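Local atomic coordinates of leucine-rich repeat protein (Bacteroides thetaiotaomicron, PDB entry 4ECN), a protein that is of unknown function but, as an extracellular leucine-rich repeat protein with transthyretin-like domains, probably binds other proteins. Residues A[304-307]-A[312-315]; A[276-279]-A[285-288]; A[300-305]-A[331-336]. All blocks are in the same frame, centred on the assembly; numbering follows the deposited sequence.

The three contacts cluster around the end of helix 266-280, the long loop that follows it and, in contact 3, the loop after strand 325-329; the long loop leads into the antiparallel pair 317-319 and 325-329 at the edge of the leucine-rich repeat sheet. Along the chain contact 2 closes first; contacts 1 and 3 then start from the same segment and share F304 and N305. Contacts 2 and 3 have centres about 4 Å apart, and contact 1 lies about 12 Å from contact 2 and 11 Å from contact 3. Aromatic residues run through all three, consistent with an N-terminal cap that closes the repeat core next to the two preceding beta domains.

Contact 1 of 3, residues A[304-307]-A[312-315]; sequences FNKE and GDQP. With NA (sodium ion), chain B.
Contact 1 lies in the irregular loop that leads into the first strand of the leucine-rich repeat sheet, where K306 and F304 meet D313 and Q314 close to a bound sodium ion. The single hydrogen bond across the two segments runs from K306 NZ to the backbone carbonyl D313 O, 2.8 Å away. The ammonium group lies in the carbonyl plane, and the angle C=O...NZ is 145°, a favourable direction for an oxygen acceptor. Beyond CG the lysine chain is fully extended, which carries NZ to the other segment; the K306 and D313 side chains cross at about a right angle. The carboxylate is a looser neighbour: D313 OD1 is 4.4 Å from K306 NZ, too far for a salt bridge but near enough that the charges probably attract each other.

Q314 comes from the opposite direction to K306 and fills the space between that lysine and the F304 ring. Its NE2 is 3.9 Å from K306 CE and sits over one face of F304, offset toward the rim, with CE1 at 4.0 Å. Amide and ring planes are 34° apart, and the bend at chi2 (-60°) turns the amide toward the carbonyl N303 O. The NE2 protons themselves go to N303 O and W311 O, bonds that probably hold the amide's rotation beside F304.

N305 centres an inverse gamma turn, with a weak bond from K306 N to F304 O. The backbone of Q314 serves the metal: Q314 O is 2.7 Å from the sodium ion. The site is thus a sodium ion bound by the backbone carbonyls of Q314 and V317 at the entry to edge strand 317-319 of the repeat sheet, with K306 tying the preceding loop to it.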
loop_
_atom_site.group_PDB
_atom_site.type_symbol
_atom_site.label_atom_id
_atom_site.label_comp_id
_atom_site.label_asym_id
_atom_site.label_seq_id
_atom_site.Cartn_x
_atom_site.Cartn_y
_atom_site.Cartn_z
ATOM N N PHE A 304 -24.919 -0.552 1.074
ATOM C CA PHE A 304 -25.896 -0.889 2.112
ATOM C C PHE A 304 -27.339 -0.829 1.539
ATOM O O PHE A 304 -28.301 -0.937 2.293
ATOM C CB PHE A 304 -25.733 0.036 3.343
ATOM C CG PHE A 304 -24.391 -0.103 4.029
ATOM C CD1 PHE A 304 -24.150 -1.140 4.924
ATOM C CD2 PHE A 304 -23.358 0.792 3.765
ATOM C CE1 PHE A 304 -22.903 -1.280 5.542
ATOM C CE2 PHE A 304 -22.110 0.654 4.388
ATOM C CZ PHE A 304 -21.890 -0.385 5.263
ATOM N N ASN A 305 -27.487 -0.701 0.204
ATOM C CA ASN A 305 -28.800 -0.675 -0.464
ATOM C C ASN A 305 -29.155 -2.102 -0.879
ATOM O O ASN A 305 -29.410 -2.414 -2.047
ATOM C CB ASN A 305 -28.799 0.288 -1.654
ATOM C CG ASN A 305 -28.351 1.662 -1.289
ATOM O OD1 ASN A 305 -27.406 2.193 -1.877
ATOM N ND2 ASN A 305 -28.922 2.205 -0.222
ATOM N N LYS A 306 -29.096 -2.980 0.107
ATOM C CA LYS A 306 -29.338 -4.393 -0.060
ATOM C C LYS A 306 -29.761 -4.959 1.302
ATOM O O LYS A 306 -29.644 -4.258 2.311
ATOM C CB LYS A 306 -28.098 -5.106 -0.666
ATOM C CG LYS A 306 -26.781 -4.915 0.095
ATOM C CD LYS A 306 -25.671 -5.735 -0.548
ATOM C CE LYS A 306 -24.386 -5.676 0.219
ATOM N NZ LYS A 306 -23.291 -6.419 -0.457
ATOM N N GLU A 307 -30.316 -6.189 1.307
ATOM C CA GLU A 307 -30.780 -6.912 2.484
ATOM C C GLU A 307 -29.724 -6.907 3.579
ATOM O O GLU A 307 -28.571 -7.239 3.303
ATOM C CB GLU A 307 -31.115 -8.355 2.097
ATOM C CG GLU A 307 -31.692 -9.162 3.246
ATOM C CD GLU A 307 -31.716 -10.660 3.050
ATOM O OE1 GLU A 307 -31.173 -11.158 2.035
ATOM O OE2 GLU A 307 -32.243 -11.343 3.958
ATOM N N GLY A 312 -22.502 -7.729 5.436
ATOM C CA GLY A 312 -21.145 -8.217 5.678
ATOM C C GLY A 312 -20.340 -8.448 4.408
ATOM O O GLY A 312 -19.112 -8.566 4.461
ATOM N N ASP A 313 -21.028 -8.528 3.252
ATOM C CA ASP A 313 -20.410 -8.676 1.937
ATOM C C ASP A 313 -19.985 -7.288 1.421
ATOM O O ASP A 313 -20.765 -6.572 0.764
ATOM C CB ASP A 313 -21.382 -9.370 0.973
ATOM C CG ASP A 313 -20.812 -9.819 -0.361
ATOM O OD1 ASP A 313 -19.892 -9.140 -0.882
ATOM O OD2 ASP A 313 -21.362 -10.777 -0.940
ATOM N N GLN A 314 -18.747 -6.897 1.752
ATOM C CA GLN A 314 -18.204 -5.607 1.346
ATOM C C GLN A 314 -16.765 -5.725 0.872
ATOM O O GLN A 314 -15.998 -6.510 1.452
ATOM C CB GLN A 314 -18.262 -4.592 2.502
ATOM C CG GLN A 314 -19.637 -4.288 3.081
ATOM C CD GLN A 314 -20.656 -3.718 2.128
ATOM O OE1 GLN A 314 -20.354 -3.203 1.048
ATOM N NE2 GLN A 314 -21.902 -3.795 2.531
ATOM N N PRO A 315 -16.349 -4.913 -0.142
ATOM C CA PRO A 315 -14.934 -4.942 -0.560
ATOM C C PRO A 315 -14.047 -4.420 0.578
ATOM O O PRO A 315 -14.289 -3.315 1.102
ATOM C CB PRO A 315 -14.910 -4.049 -1.801
ATOM C CG PRO A 315 -16.102 -3.158 -1.672
ATOM C CD PRO A 315 -17.133 -3.935 -0.932
HETATM NA NA NA B . -15.418 -9.105 0.915
#

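Contact 2 of 3, residues A[276-279]-A[285-288]; sequences AIWE and NWRY
The indoles of W278 and W286 meet edge to face: the CD1 edge of W278 points at one face of the six-membered ring of W286. On the opposite side of W286 lies F333, its plane at about 30° to the indole, and W302 sits beyond the CZ3-CH2 edge. The indole of W278, for its part, has F304 and W302 on one side. This T-shaped pair belongs to the aromatic core between helix 266-280 and the loop that follows it, at the start of the leucine-rich repeat region.

The plane angle is 76°, and the centroid of the five-membered ring of W278 is 4.6 Å from that of the six-membered ring of W286. The closest approach is W278 CD1 to W286 CZ3, at 3.5 Å, with CZ3 in the plane of the W278 ring. CD1 stands over the W286 ring, offset toward its rim, which explains why W286 CH2 is almost as near, 3.6 Å from W278 CD1. Neighbouring W278 NE1 passes over the same face at 3.9 Å from W286 CE3, so the whole CD1-NE1 side of the pyrrole faces the other tryptophan.

Backbone placement fits this arrangement: the nearest CA atoms, those of W278 and W286, are 9.1 Å apart, and only the side chains bridge the gap. W278 places CG opposite its backbone N (chi1 -176°), which swings the indole off the helix toward the loop, whereas the CA-CB bond of W286 already points toward the helix segment. Both indole N-H groups find oxygen acceptors elsewhere, W286 NE1 at the carbonyl L281 O near the helix end and W278 NE1 at the side-chain oxygen N301 OD1.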
loop_
_atom_site.group_PDB
_atom_site.type_symbol
_atom_site.label_atom_id
_atom_site.label_comp_id
_atom_site.label_asym_id
_atom_site.label_seq_id
_atom_site.Cartn_x
_atom_site.Cartn_y
_atom_site.Cartn_z
ATOM N N ALA A 276 -22.246 2.311 10.604
ATOM C CA ALA A 276 -21.874 3.461 11.440
ATOM C C ALA A 276 -20.502 3.997 11.004
ATOM O O ALA A 276 -20.420 5.154 10.605
ATOM C CB ALA A 276 -21.869 3.086 12.919
ATOM N N ILE A 277 -19.459 3.131 10.994
ATOM C CA ILE A 277 -18.082 3.427 10.583
ATOM C C ILE A 277 -18.082 4.109 9.202
ATOM O O ILE A 277 -17.453 5.164 9.051
ATOM C CB ILE A 277 -17.261 2.108 10.580
ATOM C CG1 ILE A 277 -17.110 1.564 12.029
ATOM C CG2 ILE A 277 -15.897 2.286 9.883
ATOM C CD1 ILE A 277 -16.762 0.060 12.145
ATOM N N TRP A 278 -18.842 3.539 8.231
ATOM C CA TRP A 278 -18.973 4.044 6.864
ATOM C C TRP A 278 -19.598 5.453 6.870
ATOM O O TRP A 278 -19.051 6.361 6.248
ATOM C CB TRP A 278 -19.805 3.065 6.025
ATOM C CG TRP A 278 -19.933 3.411 4.566
ATOM C CD1 TRP A 278 -19.021 3.169 3.586
ATOM C CD2 TRP A 278 -21.112 3.892 3.905
ATOM N NE1 TRP A 278 -19.515 3.575 2.369
ATOM C CE2 TRP A 278 -20.808 3.996 2.531
ATOM C CE3 TRP A 278 -22.398 4.276 4.349
ATOM C CZ2 TRP A 278 -21.725 4.496 1.597
ATOM C CZ3 TRP A 278 -23.302 4.761 3.418
ATOM C CH2 TRP A 278 -22.960 4.872 2.062
ATOM N N GLU A 279 -20.675 5.658 7.636
ATOM C CA GLU A 279 -21.344 6.965 7.719
ATOM C C GLU A 279 -20.450 7.997 8.416
ATOM O O GLU A 279 -20.391 9.141 7.946
ATOM C CB GLU A 279 -22.705 6.859 8.417
ATOM C CG GLU A 279 -23.685 6.103 7.546
ATOM C CD GLU A 279 -25.163 6.349 7.749
ATOM O OE1 GLU A 279 -25.628 6.316 8.912
ATOM O OE2 GLU A 279 -25.873 6.469 6.722
ATOM N N ASN A 285 -18.893 9.314 -0.167
ATOM C CA ASN A 285 -17.870 9.891 -1.037
ATOM C C ASN A 285 -16.599 9.018 -1.157
ATOM O O ASN A 285 -15.546 9.525 -1.578
ATOM C CB ASN A 285 -17.482 11.275 -0.544
ATOM C CG ASN A 285 -18.564 12.313 -0.694
ATOM O OD1 ASN A 285 -18.921 13.001 0.264
ATOM N ND2 ASN A 285 -19.140 12.429 -1.884
ATOM N N TRP A 286 -16.689 7.721 -0.846
ATOM C CA TRP A 286 -15.560 6.829 -1.064
ATOM C C TRP A 286 -15.454 6.466 -2.533
ATOM O O TRP A 286 -16.487 6.345 -3.207
ATOM C CB TRP A 286 -15.677 5.538 -0.245
ATOM C CG TRP A 286 -15.537 5.626 1.242
ATOM C CD1 TRP A 286 -15.385 6.749 2.003
ATOM C CD2 TRP A 286 -15.521 4.516 2.151
ATOM N NE1 TRP A 286 -15.285 6.406 3.334
ATOM C CE2 TRP A 286 -15.387 5.045 3.456
ATOM C CE3 TRP A 286 -15.660 3.120 1.990
ATOM C CZ2 TRP A 286 -15.383 4.231 4.596
ATOM C CZ3 TRP A 286 -15.643 2.315 3.120
ATOM C CH2 TRP A 286 -15.511 2.871 4.407
ATOM N N ARG A 287 -14.209 6.278 -3.017
ATOM C CA ARG A 287 -13.837 5.838 -4.367
ATOM C C ARG A 287 -12.534 5.075 -4.262
ATOM O O ARG A 287 -11.463 5.676 -4.119
ATOM C CB ARG A 287 -13.747 6.978 -5.397
ATOM C CG ARG A 287 -15.074 7.334 -6.057
ATOM C CD ARG A 287 -14.925 8.397 -7.142
ATOM N NE ARG A 287 -14.358 7.844 -8.374
ATOM C CZ ARG A 287 -15.075 7.486 -9.436
ATOM N NH1 ARG A 287 -16.392 7.662 -9.448
ATOM N NH2 ARG A 287 -14.476 6.973 -10.505
ATOM N N TYR A 288 -12.631 3.748 -4.269
ATOM C CA TYR A 288 -11.474 2.879 -4.157
ATOM C C TYR A 288 -10.553 3.066 -5.355
ATOM O O TYR A 288 -11.027 3.062 -6.493
ATOM C CB TYR A 288 -11.903 1.412 -4.031
ATOM C CG TYR A 288 -10.754 0.438 -3.990
ATOM C CD1 TYR A 288 -10.048 0.209 -2.812
ATOM C CD2 TYR A 288 -10.400 -0.299 -5.116
ATOM C CE1 TYR A 288 -8.989 -0.702 -2.766
ATOM C CE2 TYR A 288 -9.341 -1.210 -5.084
ATOM C CZ TYR A 288 -8.633 -1.398 -3.910
ATOM O OH TYR A 288 -7.596 -2.296 -3.891
#

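Contact 3 of 3, residues A[300-305]-A[331-336]; sequences LNWNFN and AGFGAK
F333 forms the tight part of this contact, its ring wedged against the backbone of L300 and N301 and the indole of W302; the loose side is the exposed side chain of L300, next to the partly exposed N301. The nearest CA atoms across the two segments belong to N301 and F333, 7.0 Å apart, and the phenyl group fills that gap. At its edge, in the ring plane, lies the carbonyl oxygen L300 O, 3.6 Å from F333 CD1. Next to it, F333 CE1 is 3.8 Å from N301 CA, a plain apolar touch on the backbone. The far end of the ring meets W302: F333 CZ is 4.0 Å from W302 NE1 and equally close to W302 CD1. The two ring planes are 73° apart and the side chains cross at about a right angle, an oblique encounter with the pyrrole side of the indole.

On the solvent side, L300 points its side chain away from F333, contributing its carbonyl rather than its leucine end. G332 and G334 both have positive phi, which suits glycine and lets the loop turn on each side of F333; beyond it the chain turns off to strand 436-440, where A335 meets I437.

Polar atoms near the ring have partners. L300 O bonds the backbone of Y288, and W302 NE1 bonds the carbonyl P315 O. Within 300-305, N301 OD1 takes W302 N at 2.6 Å, though with a bent N-H...O angle of 131°, while N303 OD1 accepts from N305 N in an Asx turn. With no hydrogen bond between the two segments, the contact probably rests mainly on burial of the F333 ring, and the polar groups beside it are satisfied by bonds to other parts of the chain or within 300-305.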
loop_
_atom_site.group_PDB
_atom_site.type_symbol
_atom_site.label_atom_id
_atom_site.label_comp_id
_atom_site.label_asym_id
_atom_site.label_seq_id
_atom_site.Cartn_x
_atom_site.Cartn_y
_atom_site.Cartn_z
ATOM N N LEU A 300 -15.989 0.642 -6.429
ATOM C CA LEU A 300 -15.606 1.941 -5.903
ATOM C C LEU A 300 -15.909 2.133 -4.429
ATOM O O LEU A 300 -15.285 2.994 -3.786
ATOM C CB LEU A 300 -16.381 3.035 -6.654
ATOM C CG LEU A 300 -16.103 3.230 -8.125
ATOM C CD1 LEU A 300 -17.031 4.283 -8.687
ATOM C CD2 LEU A 300 -14.658 3.622 -8.362
ATOM N N ASN A 301 -16.933 1.427 -3.906
ATOM C CA ASN A 301 -17.391 1.691 -2.543
ATOM C C ASN A 301 -18.156 0.530 -1.966
ATOM O O ASN A 301 -18.461 -0.433 -2.679
ATOM C CB ASN A 301 -18.332 2.925 -2.619
ATOM C CG ASN A 301 -18.639 3.681 -1.370
ATOM O OD1 ASN A 301 -18.392 3.247 -0.249
ATOM N ND2 ASN A 301 -19.214 4.847 -1.560
ATOM N N TRP A 302 -18.477 0.633 -0.665
ATOM C CA TRP A 302 -19.358 -0.285 0.031
ATOM C C TRP A 302 -20.791 -0.065 -0.420
ATOM O O TRP A 302 -21.094 0.955 -1.046
ATOM C CB TRP A 302 -19.256 -0.095 1.536
ATOM C CG TRP A 302 -18.032 -0.666 2.170
ATOM C CD1 TRP A 302 -16.990 -1.289 1.552
ATOM C CD2 TRP A 302 -17.727 -0.654 3.568
ATOM N NE1 TRP A 302 -16.044 -1.657 2.482
ATOM C CE2 TRP A 302 -16.482 -1.296 3.731
ATOM C CE3 TRP A 302 -18.402 -0.183 4.708
ATOM C CZ2 TRP A 302 -15.888 -1.461 4.984
ATOM C CZ3 TRP A 302 -17.818 -0.359 5.955
ATOM C CH2 TRP A 302 -16.565 -0.971 6.081
ATOM N N ASN A 303 -21.678 -1.009 -0.106
ATOM C CA ASN A 303 -23.075 -0.887 -0.495
ATOM C C ASN A 303 -23.990 -1.411 0.611
ATOM O O ASN A 303 -23.857 -2.563 1.026
ATOM C CB ASN A 303 -23.319 -1.640 -1.802
ATOM C CG ASN A 303 -24.736 -1.603 -2.322
ATOM O OD1 ASN A 303 -25.461 -0.594 -2.207
ATOM N ND2 ASN A 303 -25.117 -2.694 -2.978
ATOM N N PHE A 304 -24.919 -0.552 1.074
ATOM C CA PHE A 304 -25.896 -0.889 2.112
ATOM C C PHE A 304 -27.339 -0.829 1.539
ATOM O O PHE A 304 -28.301 -0.937 2.293
ATOM C CB PHE A 304 -25.733 0.036 3.343
ATOM C CG PHE A 304 -24.391 -0.103 4.029
ATOM C CD1 PHE A 304 -24.150 -1.140 4.924
ATOM C CD2 PHE A 304 -23.358 0.792 3.765
ATOM C CE1 PHE A 304 -22.903 -1.280 5.542
ATOM C CE2 PHE A 304 -22.110 0.654 4.388
ATOM C CZ PHE A 304 -21.890 -0.385 5.263
ATOM N N ASN A 305 -27.487 -0.701 0.204
ATOM C CA ASN A 305 -28.800 -0.675 -0.464
ATOM C C ASN A 305 -29.155 -2.102 -0.879
ATOM O O ASN A 305 -29.410 -2.414 -2.047
ATOM C CB ASN A 305 -28.799 0.288 -1.654
ATOM C CG ASN A 305 -28.351 1.662 -1.289
ATOM O OD1 ASN A 305 -27.406 2.193 -1.877
ATOM N ND2 ASN A 305 -28.922 2.205 -0.222
ATOM N N ALA A 331 -8.261 0.808 3.353
ATOM C CA ALA A 331 -7.222 1.191 2.408
ATOM C C ALA A 331 -7.786 1.312 0.981
ATOM O O ALA A 331 -8.535 0.434 0.539
ATOM C CB ALA A 331 -6.092 0.169 2.442
ATOM N N GLY A 332 -7.408 2.405 0.298
ATOM C CA GLY A 332 -7.777 2.699 -1.082
ATOM C C GLY A 332 -9.021 3.536 -1.289
ATOM O O GLY A 332 -9.158 4.170 -2.336
ATOM N N PHE A 333 -9.922 3.582 -0.302
ATOM C CA PHE A 333 -11.203 4.282 -0.428
ATOM C C PHE A 333 -11.130 5.783 -0.252
ATOM O O PHE A 333 -11.981 6.492 -0.804
ATOM C CB PHE A 333 -12.189 3.752 0.597
ATOM C CG PHE A 333 -12.644 2.358 0.279
ATOM C CD1 PHE A 333 -13.496 2.118 -0.793
ATOM C CD2 PHE A 333 -12.281 1.296 1.085
ATOM C CE1 PHE A 333 -13.942 0.839 -1.072
ATOM C CE2 PHE A 333 -12.733 0.015 0.809
ATOM C CZ PHE A 333 -13.561 -0.206 -0.269
ATOM N N GLY A 334 -10.170 6.252 0.540
ATOM C CA GLY A 334 -10.020 7.675 0.829
ATOM C C GLY A 334 -11.042 8.140 1.835
ATOM O O GLY A 334 -11.843 9.032 1.544
ATOM N N ALA A 335 -11.041 7.507 3.013
ATOM C CA ALA A 335 -11.969 7.842 4.090
ATOM C C ALA A 335 -11.630 9.211 4.712
ATOM O O ALA A 335 -10.467 9.602 4.755
ATOM C CB ALA A 335 -11.939 6.762 5.149
ATOM N N LYS A 336 -12.655 9.942 5.158
ATOM C CA LYS A 336 -12.511 11.253 5.795
ATOM C C LYS A 336 -13.345 11.257 7.052
ATOM O O LYS A 336 -14.534 10.962 6.969
ATOM C CB LYS A 336 -12.939 12.401 4.834
ATOM C CG LYS A 336 -12.074 12.590 3.586
ATOM C CD LYS A 336 -12.768 13.363 2.452
ATOM C CE LYS A 336 -13.496 12.444 1.482
ATOM N NZ LYS A 336 -14.128 13.195 0.363
#